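PDB 3TMG: glycine betaine, L-proline ABC transporter, glycine/betaine/L-proline-binding protein (ProX) from Borrelia burgdorferi, which binds glycine betaine and, as the substrate-binding protein of an ABC-type transport system, probably hands it over for uptake into the cell. Local coordinates for residues Gly67-Trp72 and Gly92-Gly97; Ile55-Leu60 and Thr75-Tyr80. All coordinates share one frame; numbering follows the deposited sequence.

Both contacts are buried in one lobe of the binding protein. Contact 2 borders the betaine site; contact 1 reaches it only through Trp72, at the end of 67-72. Contact 1 joins two strand corners, 67-72 and 92-97, and lies nearer the chain centre. It rests on one amide bond to a backbone carbonyl. Contact 2 sets helix 53-61 against the start of helix 78-84. It combines a phenol-carboxylate bond with packing on an aromatic face and buries about twice the area. The segments interleave along the chain: 67-72 falls between the partners of contact 2, and 75-80 between those of contact 1. Ser71 and Trp72 of contact 1 bond to Tyr57 and Asp77 of contact 2.

Contact 1: residues Gly67-Trp72 and Gly92-Gly97. With BET (trimethyl glycine), chain E.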
ATOM      1  N   GLY A  67       8.848 -12.847   3.650  1.00 18.17           N
ATOM      2  CA  GLY A  67       8.124 -12.273   2.518  1.00 16.77           C
ATOM      3  C   GLY A  67       7.471 -10.940   2.834  1.00 15.83           C
ATOM      4  O   GLY A  67       7.400 -10.538   4.003  1.00 15.52           O
ATOM      5  N   THR A  68       7.062 -10.223   1.783  1.00 14.76           N
ATOM      6  CA  THR A  68       6.194  -9.056   1.920  1.00 13.96           C
ATOM      7  C   THR A  68       5.170  -9.125   0.798  1.00 13.64           C
ATOM      8  O   THR A  68       5.519  -9.569  -0.326  1.00 14.10           O
ATOM      9  CB  THR A  68       6.977  -7.719   1.880  1.00 13.72           C
ATOM     10  OG1 THR A  68       6.066  -6.636   1.814  1.00 13.23           O
ATOM     11  CG2 THR A  68       7.903  -7.616   0.631  1.00 14.19           C
ATOM     12  N   VAL A  69       3.940  -8.686   1.070  1.00 12.77           N
ATOM     13  CA  VAL A  69       2.936  -8.547   0.007  1.00 12.75           C
ATOM     14  C   VAL A  69       2.687  -7.043  -0.266  1.00 12.44           C
ATOM     15  O   VAL A  69       1.626  -6.652  -0.780  1.00 11.74           O
ATOM     16  CB  VAL A  69       1.625  -9.325   0.314  1.00 12.70           C
ATOM     17  CG1 VAL A  69       1.941 -10.811   0.279  1.00 13.27           C
ATOM     18  CG2 VAL A  69       0.998  -8.948   1.679  1.00 12.52           C
ATOM     19  N   SER A  70       3.688  -6.213   0.076  1.00 13.06           N
ATOM     20  CA  SER A  70       3.503  -4.748   0.082  1.00 13.66           C
ATOM     21  C   SER A  70       4.358  -3.967  -0.925  1.00 13.58           C
ATOM     22  O   SER A  70       4.472  -2.759  -0.785  1.00 13.97           O
ATOM     23  CB  SER A  70       3.799  -4.177   1.475  1.00 14.58           C
ATOM     24  OG  SER A  70       2.860  -4.676   2.425  1.00 17.40           O
ATOM     25  N   SER A  71       4.923  -4.625  -1.943  1.00 13.00           N
ATOM     26  CA  SER A  71       5.840  -3.913  -2.858  1.00 13.25           C
ATOM     27  C   SER A  71       5.116  -3.174  -3.982  1.00 12.75           C
ATOM     28  O   SER A  71       4.434  -3.809  -4.802  1.00 12.37           O
ATOM     29  CB  SER A  71       6.883  -4.892  -3.434  1.00 13.47           C
ATOM     30  OG  SER A  71       7.736  -4.294  -4.410  1.00 14.24           O
ATOM     31  N   TRP A  72       5.264  -1.849  -4.025  1.00 12.45           N
ATOM     32  CA  TRP A  72       4.544  -1.031  -5.049  1.00 12.01           C
ATOM     33  C   TRP A  72       5.495  -0.734  -6.150  1.00 12.33           C
ATOM     34  O   TRP A  72       6.414   0.088  -5.994  1.00 12.77           O
ATOM     35  CB  TRP A  72       3.999   0.264  -4.452  1.00 11.80           C
ATOM     36  CG  TRP A  72       2.661   0.057  -3.790  1.00 10.73           C
ATOM     37  CD1 TRP A  72       2.342  -0.803  -2.728  1.00 10.42           C
ATOM     38  CD2 TRP A  72       1.442   0.807  -4.067  1.00 11.01           C
ATOM     39  NE1 TRP A  72       0.995  -0.687  -2.411  1.00 10.37           N
ATOM     40  CE2 TRP A  72       0.411   0.267  -3.194  1.00  9.95           C
ATOM     41  CE3 TRP A  72       1.110   1.845  -4.967  1.00 10.75           C
ATOM     42  CZ2 TRP A  72      -0.884   0.771  -3.199  1.00 10.31           C
ATOM     43  CZ3 TRP A  72      -0.198   2.325  -4.970  1.00 10.59           C
ATOM     44  CH2 TRP A  72      -1.168   1.795  -4.098  1.00 10.09           C
ATOM     45  N   GLY A  92       5.695 -11.810  -8.691  1.00 16.23           N
ATOM     46  CA  GLY A  92       4.629 -11.258  -9.533  1.00 15.22           C
ATOM     47  C   GLY A  92       3.654 -10.436  -8.723  1.00 14.07           C
ATOM     48  O   GLY A  92       3.935 -10.152  -7.561  1.00 13.78           O
ATOM     49  N   ALA A  93       2.502 -10.076  -9.314  1.00 13.44           N
ATOM     50  CA  ALA A  93       1.569  -9.123  -8.695  1.00 12.76           C
ATOM     51  C   ALA A  93       0.603  -9.892  -7.831  1.00 12.85           C
ATOM     52  O   ALA A  93       0.129 -10.958  -8.244  1.00 13.11           O
ATOM     53  CB  ALA A  93       0.781  -8.346  -9.770  1.00 12.27           C
ATOM     54  N   ASN A  94       0.287  -9.346  -6.653  1.00 12.34           N
ATOM     55  CA  ASN A  94      -0.873  -9.856  -5.884  1.00 12.37           C
ATOM     56  C   ASN A  94      -2.127  -8.987  -6.075  1.00 12.19           C
ATOM     57  O   ASN A  94      -3.222  -9.348  -5.615  1.00 11.90           O
ATOM     58  CB  ASN A  94      -0.533  -9.986  -4.392  1.00 12.30           C
ATOM     59  CG  ASN A  94      -0.135  -8.670  -3.754  1.00 11.98           C
ATOM     60  OD1 ASN A  94      -0.909  -7.710  -3.746  1.00 11.74           O
ATOM     61  ND2 ASN A  94       1.063  -8.636  -3.183  1.00 11.85           N
ATOM     62  N   TYR A  95      -1.938  -7.821  -6.706  1.00 11.49           N
ATOM     63  CA  TYR A  95      -3.009  -6.868  -6.936  1.00 11.75           C
ATOM     64  C   TYR A  95      -2.599  -6.039  -8.163  1.00 11.99           C
ATOM     65  O   TYR A  95      -1.447  -5.564  -8.233  1.00 11.61           O
ATOM     66  CB  TYR A  95      -3.239  -5.912  -5.701  1.00 11.31           C
ATOM     67  CG  TYR A  95      -4.265  -4.809  -6.040  1.00 11.48           C
ATOM     68  CD1 TYR A  95      -3.855  -3.602  -6.651  1.00 11.32           C
ATOM     69  CD2 TYR A  95      -5.656  -5.017  -5.808  1.00 11.92           C
ATOM     70  CE1 TYR A  95      -4.783  -2.622  -7.022  1.00 11.50           C
ATOM     71  CE2 TYR A  95      -6.591  -4.035  -6.177  1.00 12.28           C
ATOM     72  CZ  TYR A  95      -6.144  -2.870  -6.793  1.00 12.11           C
ATOM     73  OH  TYR A  95      -7.040  -1.894  -7.132  1.00 13.10           O
ATOM     74  N   GLU A  96      -3.517  -5.833  -9.112  1.00 12.48           N
ATOM     75  CA  GLU A  96      -3.226  -4.995 -10.292  1.00 12.74           C
ATOM     76  C   GLU A  96      -4.218  -3.845 -10.396  1.00 12.36           C
ATOM     77  O   GLU A  96      -5.406  -4.037 -10.151  1.00 12.36           O
ATOM     78  CB  GLU A  96      -3.229  -5.816 -11.607  1.00 15.05           C
ATOM     79  CG  GLU A  96      -2.147  -6.909 -11.574  1.00 16.68           C
ATOM     80  CD  GLU A  96      -1.968  -7.663 -12.876  1.00 19.98           C
ATOM     81  OE1 GLU A  96      -2.438  -7.194 -13.919  1.00 22.85           O
ATOM     82  OE2 GLU A  96      -1.295  -8.718 -12.857  1.00 20.51           O
ATOM     83  N   GLY A  97      -3.699  -2.655 -10.752  1.00 11.82           N
ATOM     84  CA  GLY A  97      -4.505  -1.479 -10.975  1.00 11.89           C
ATOM     85  C   GLY A  97      -4.227  -0.319 -10.039  1.00 11.60           C
ATOM     86  O   GLY A  97      -5.094   0.567  -9.882  1.00 12.05           O
TER
HETATM   87  N   BET E 310       1.240   3.353  -0.582  1.00 21.24           N
HETATM   88  CA  BET E 310       2.373   2.444  -0.826  1.00 22.93           C
HETATM   89  C   BET E 310       3.483   3.252  -1.516  1.00 25.81           C
HETATM   90  O   BET E 310       4.250   4.065  -0.935  1.00 21.29           O
HETATM   91  OXT BET E 310       3.555   3.084  -2.716  1.00 31.67           O
HETATM   92  C1  BET E 310       0.071   2.630  -0.053  1.00 21.38           C
HETATM   93  C2  BET E 310       0.826   3.998  -1.822  1.00 21.25           C
HETATM   94  C3  BET E 310       1.649   4.398   0.377  1.00 18.99           C
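Asn94 has its CG between the backbone N and the carbonyl carbon (chi1 60°), and this turns its amide toward the corner at Val69. The Val69 side chain runs at about a right angle to that of Asn94. Asn94 ND2 donates to Val69 O at 3.2 Å. The bond is moderately bent, with an N-H...O angle of 148°. ND2 approaches the carbonyl from above its plane, 43° out of it, so the bond does not follow a lone-pair direction. Asn94 ND2 also lies 3.6 Å from Val69 CB. The stronger polar partner of Asn94 ND2 is Thr211 OG1, on strand 207-214. Two oxygens thus grip ND2, which probably helps fix the rotation of the amide. On the Val69 side, Thr68 OG1 accepts from Ser70 N at 3.0 Å, an ST turn that shapes the corner.

Trp72, three residues after Val69, does not touch 92-97 but meets the ligand. BET CA lies over one face of its ring, off-centre, and BET C2 is 3.7 Å from Trp72 CH2. BET OXT comes within 3.3 Å of Trp72 CG. Trp72 NE1 bonds to Glu28 OE2, which steadies the ring. Trp25 and Trp182 share the pocket, consistent with an aromatic box for the trimethylammonium group.

Asn94 and Tyr95 form a classic beta bulge facing Val209. Strand 207-214 pairs with both segments, while Val69 packs on Ala31, Thr32 and Leu35 of helix 26-41.

Contact 2: residues Ile55-Leu60 and Thr75-Tyr80; sequences IMYQYL and TADKFY
Tyr57 of helix 53-61 packs against Asp77 and Tyr80 at the start of helix 78-84, a buried contact that is polar at the hydroxyl of Tyr57 and apolar over one face of its ring. It lies in one lobe of the type II periplasmic binding protein fold, beside the ligand cleft. The partner chain enters its helix through a type I beta turn from Thr75 to Lys78. Asp77 holds the N-cap position, but its carboxylate makes no capping bond. It turns to Tyr57 instead.

Tyr57 CG lies beside the backbone N (chi1 -83°), anti to the carbonyl carbon, which carries the ring across to Asp77. Tyr57 OH donates to Asp77 OD2 at 2.6 Å, a short bond. Asp77 OD2 accepts through its anti lone pair, the one away from the other oxygen. This oxygen lies in the plane of the Tyr57 ring at its edge, yet the carboxylate plane stands 87° from the ring. Asp77 OD2 also accepts from Trp72 N, and Tyr57 OH is hydrogen-bonded to Ser71 OG. The carboxylate is thus tied to helix 53-61 and strand 67-73. The Asp77 side chain comes within about 4 Å of the bound betaine, and Ala76 touches that ligand.

The Tyr80 ring is nearly parallel to that of Tyr57 (10°) but slid aside, with little overlap. Tyr80 OH reaches Gly133 O. Tyr80 CB makes a CH-pi contact over the face of the Tyr57 ring, offset toward the rim, 3.8 Å from the ring centroid; its closest ring atom is Tyr57 CD2, 3.5 Å from Tyr80 CB.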
ATOM      1  N   ILE A  55      13.195  -0.488   6.040  1.00 19.23           N
ATOM      2  CA  ILE A  55      13.522  -1.667   6.868  1.00 20.40           C
ATOM      3  C   ILE A  55      12.880  -2.943   6.321  1.00 19.25           C
ATOM      4  O   ILE A  55      13.506  -4.019   6.320  1.00 19.45           O
ATOM      5  CB  ILE A  55      13.133  -1.422   8.347  1.00 21.42           C
ATOM      6  CG1 ILE A  55      14.165  -0.477   8.966  1.00 23.19           C
ATOM      7  CG2 ILE A  55      13.026  -2.730   9.120  1.00 21.84           C
ATOM      8  CD1 ILE A  55      15.617  -0.949   8.849  1.00 26.02           C
ATOM      9  N   MET A  56      11.644  -2.815   5.829  1.00 17.45           N
ATOM     10  CA  MET A  56      10.984  -3.936   5.183  1.00 16.94           C
ATOM     11  C   MET A  56      11.825  -4.509   4.043  1.00 17.26           C
ATOM     12  O   MET A  56      12.049  -5.714   3.998  1.00 17.46           O
ATOM     13  CB  MET A  56       9.607  -3.533   4.635  1.00 15.29           C
ATOM     14  CG  MET A  56       8.860  -4.704   3.973  1.00 15.31           C
ATOM     15  SD  MET A  56       7.258  -4.114   3.328  1.00 14.72           S
ATOM     16  CE  MET A  56       7.803  -3.077   1.939  1.00 13.98           C
ATOM     17  N   TYR A  57      12.285  -3.653   3.124  1.00 17.65           N
ATOM     18  CA  TYR A  57      13.151  -4.080   2.031  1.00 19.55           C
ATOM     19  C   TYR A  57      14.522  -4.619   2.513  1.00 21.70           C
ATOM     20  O   TYR A  57      15.000  -5.672   2.050  1.00 22.46           O
ATOM     21  CB  TYR A  57      13.353  -2.938   1.011  1.00 19.08           C
ATOM     22  CG  TYR A  57      12.248  -2.840   0.019  1.00 18.45           C
ATOM     23  CD1 TYR A  57      12.220  -3.678  -1.104  1.00 18.73           C
ATOM     24  CD2 TYR A  57      11.209  -1.920   0.182  1.00 17.69           C
ATOM     25  CE1 TYR A  57      11.202  -3.587  -2.033  1.00 17.92           C
ATOM     26  CE2 TYR A  57      10.177  -1.835  -0.743  1.00 16.89           C
ATOM     27  CZ  TYR A  57      10.185  -2.692  -1.842  1.00 17.57           C
ATOM     28  OH  TYR A  57       9.176  -2.617  -2.766  1.00 17.22           O
ATOM     29  N   GLN A  58      15.125  -3.937   3.476  1.00 23.82           N
ATOM     30  CA  GLN A  58      16.392  -4.418   4.090  1.00 25.71           C
ATOM     31  C   GLN A  58      16.278  -5.848   4.636  1.00 26.25           C
ATOM     32  O   GLN A  58      17.140  -6.732   4.393  1.00 27.54           O
ATOM     33  CB  GLN A  58      16.780  -3.506   5.261  1.00 27.81           C
ATOM     34  CG  GLN A  58      17.316  -2.139   4.882  1.00 30.43           C
ATOM     35  CD  GLN A  58      18.349  -1.625   5.879  1.00 34.43           C
ATOM     36  OE1 GLN A  58      18.364  -2.014   7.059  1.00 35.02           O
ATOM     37  NE2 GLN A  58      19.254  -0.769   5.392  1.00 36.63           N
ATOM     38  N   TYR A  59      15.225  -6.077   5.408  1.00 25.14           N
ATOM     39  CA  TYR A  59      15.017  -7.352   6.095  1.00 26.37           C
ATOM     40  C   TYR A  59      14.707  -8.506   5.175  1.00 25.85           C
ATOM     41  O   TYR A  59      15.135  -9.630   5.415  1.00 25.94           O
ATOM     42  CB  TYR A  59      13.890  -7.214   7.087  1.00 27.49           C
ATOM     43  CG  TYR A  59      14.358  -6.697   8.389  1.00 31.05           C
ATOM     44  CD1 TYR A  59      15.664  -6.232   8.546  1.00 32.02           C
ATOM     45  CD2 TYR A  59      13.503  -6.667   9.476  1.00 32.38           C
ATOM     46  CE1 TYR A  59      16.108  -5.772   9.761  1.00 36.52           C
ATOM     47  CE2 TYR A  59      13.949  -6.205  10.701  1.00 35.68           C
ATOM     48  CZ  TYR A  59      15.235  -5.759  10.826  1.00 35.86           C
ATOM     49  OH  TYR A  59      15.636  -5.304  12.034  1.00 41.02           O
ATOM     50  N   LEU A  60      13.971  -8.194   4.127  1.00 24.36           N
ATOM     51  CA  LEU A  60      13.701  -9.113   3.059  1.00 24.19           C
ATOM     52  C   LEU A  60      15.026  -9.564   2.442  1.00 25.42           C
ATOM     53  O   LEU A  60      15.246 -10.774   2.270  1.00 25.98           O
ATOM     54  CB  LEU A  60      12.814  -8.434   2.026  1.00 23.38           C
ATOM     55  CG  LEU A  60      12.459  -9.258   0.775  1.00 24.06           C
ATOM     56  CD1 LEU A  60      11.600 -10.459   1.140  1.00 23.82           C
ATOM     57  CD2 LEU A  60      11.779  -8.362  -0.265  1.00 23.14           C
ATOM     58  N   THR A  75       7.118   2.016  -9.935  1.00 14.19           N
ATOM     59  CA  THR A  75       7.428   3.430  -9.711  1.00 14.84           C
ATOM     60  C   THR A  75       7.595   3.837  -8.242  1.00 14.80           C
ATOM     61  O   THR A  75       8.644   4.428  -7.880  1.00 14.58           O
ATOM     62  CB  THR A  75       6.438   4.393 -10.398  1.00 14.49           C
ATOM     63  OG1 THR A  75       6.451   4.120 -11.800  1.00 14.08           O
ATOM     64  CG2 THR A  75       6.880   5.897 -10.146  1.00 15.22           C
ATOM     65  N   ALA A  76       6.611   3.484  -7.419  1.00 14.01           N
ATOM     66  CA  ALA A  76       6.604   3.971  -6.036  1.00 14.75           C
ATOM     67  C   ALA A  76       7.856   3.526  -5.314  1.00 15.41           C
ATOM     68  O   ALA A  76       8.510   4.341  -4.650  1.00 15.77           O
ATOM     69  CB  ALA A  76       5.351   3.522  -5.294  1.00 13.80           C
ATOM     70  N   ASP A  77       8.207   2.241  -5.429  1.00 15.57           N
ATOM     71  CA  ASP A  77       9.313   1.708  -4.632  1.00 16.50           C
ATOM     72  C   ASP A  77      10.649   1.591  -5.348  1.00 17.28           C
ATOM     73  O   ASP A  77      11.538   0.914  -4.845  1.00 17.88           O
ATOM     74  CB  ASP A  77       8.968   0.339  -4.005  1.00 16.56           C
ATOM     75  CG  ASP A  77       7.863   0.420  -2.970  1.00 16.81           C
ATOM     76  OD1 ASP A  77       7.324   1.539  -2.677  1.00 17.51           O
ATOM     77  OD2 ASP A  77       7.501  -0.670  -2.482  1.00 16.11           O
ATOM     78  N   LYS A  78      10.797   2.262  -6.480  1.00 17.45           N
ATOM     79  CA  LYS A  78      12.005   2.163  -7.303  1.00 19.52           C
ATOM     80  C   LYS A  78      13.271   2.342  -6.467  1.00 21.41           C
ATOM     81  O   LYS A  78      14.187   1.541  -6.563  1.00 21.90           O
ATOM     82  CB  LYS A  78      11.973   3.198  -8.443  1.00 19.76           C
ATOM     83  N   PHE A  79      13.272   3.371  -5.615  1.00 22.49           N
ATOM     84  CA  PHE A  79      14.457   3.737  -4.834  1.00 24.82           C
ATOM     85  C   PHE A  79      14.954   2.523  -4.042  1.00 25.58           C
ATOM     86  O   PHE A  79      16.166   2.263  -4.023  1.00 28.44           O
ATOM     87  CB  PHE A  79      14.132   4.953  -3.948  1.00 25.20           C
ATOM     88  CG  PHE A  79      15.216   5.321  -2.970  1.00 27.19           C
ATOM     89  CD1 PHE A  79      16.289   6.123  -3.375  1.00 29.05           C
ATOM     90  CD2 PHE A  79      15.145   4.892  -1.646  1.00 27.22           C
ATOM     91  CE1 PHE A  79      17.308   6.466  -2.464  1.00 31.15           C
ATOM     92  CE2 PHE A  79      16.127   5.238  -0.731  1.00 29.72           C
ATOM     93  CZ  PHE A  79      17.221   6.024  -1.145  1.00 31.46           C
ATOM     94  N   TYR A  80      14.040   1.754  -3.429  1.00 23.50           N
ATOM     95  CA  TYR A  80      14.437   0.559  -2.658  1.00 24.24           C
ATOM     96  C   TYR A  80      14.680  -0.708  -3.481  1.00 24.63           C
ATOM     97  O   TYR A  80      15.609  -1.468  -3.226  1.00 25.70           O
ATOM     98  CB  TYR A  80      13.385   0.251  -1.583  1.00 22.20           C
ATOM     99  CG  TYR A  80      13.142   1.410  -0.650  1.00 21.96           C
ATOM    100  CD1 TYR A  80      14.111   1.803   0.311  1.00 22.12           C
ATOM    101  CD2 TYR A  80      11.962   2.164  -0.750  1.00 20.51           C
ATOM    102  CE1 TYR A  80      13.867   2.883   1.145  1.00 21.98           C
ATOM    103  CE2 TYR A  80      11.718   3.242   0.090  1.00 19.80           C
ATOM    104  CZ  TYR A  80      12.662   3.574   1.054  1.00 21.80           C
ATOM    105  OH  TYR A  80      12.403   4.652   1.893  1.00 22.39           O
TER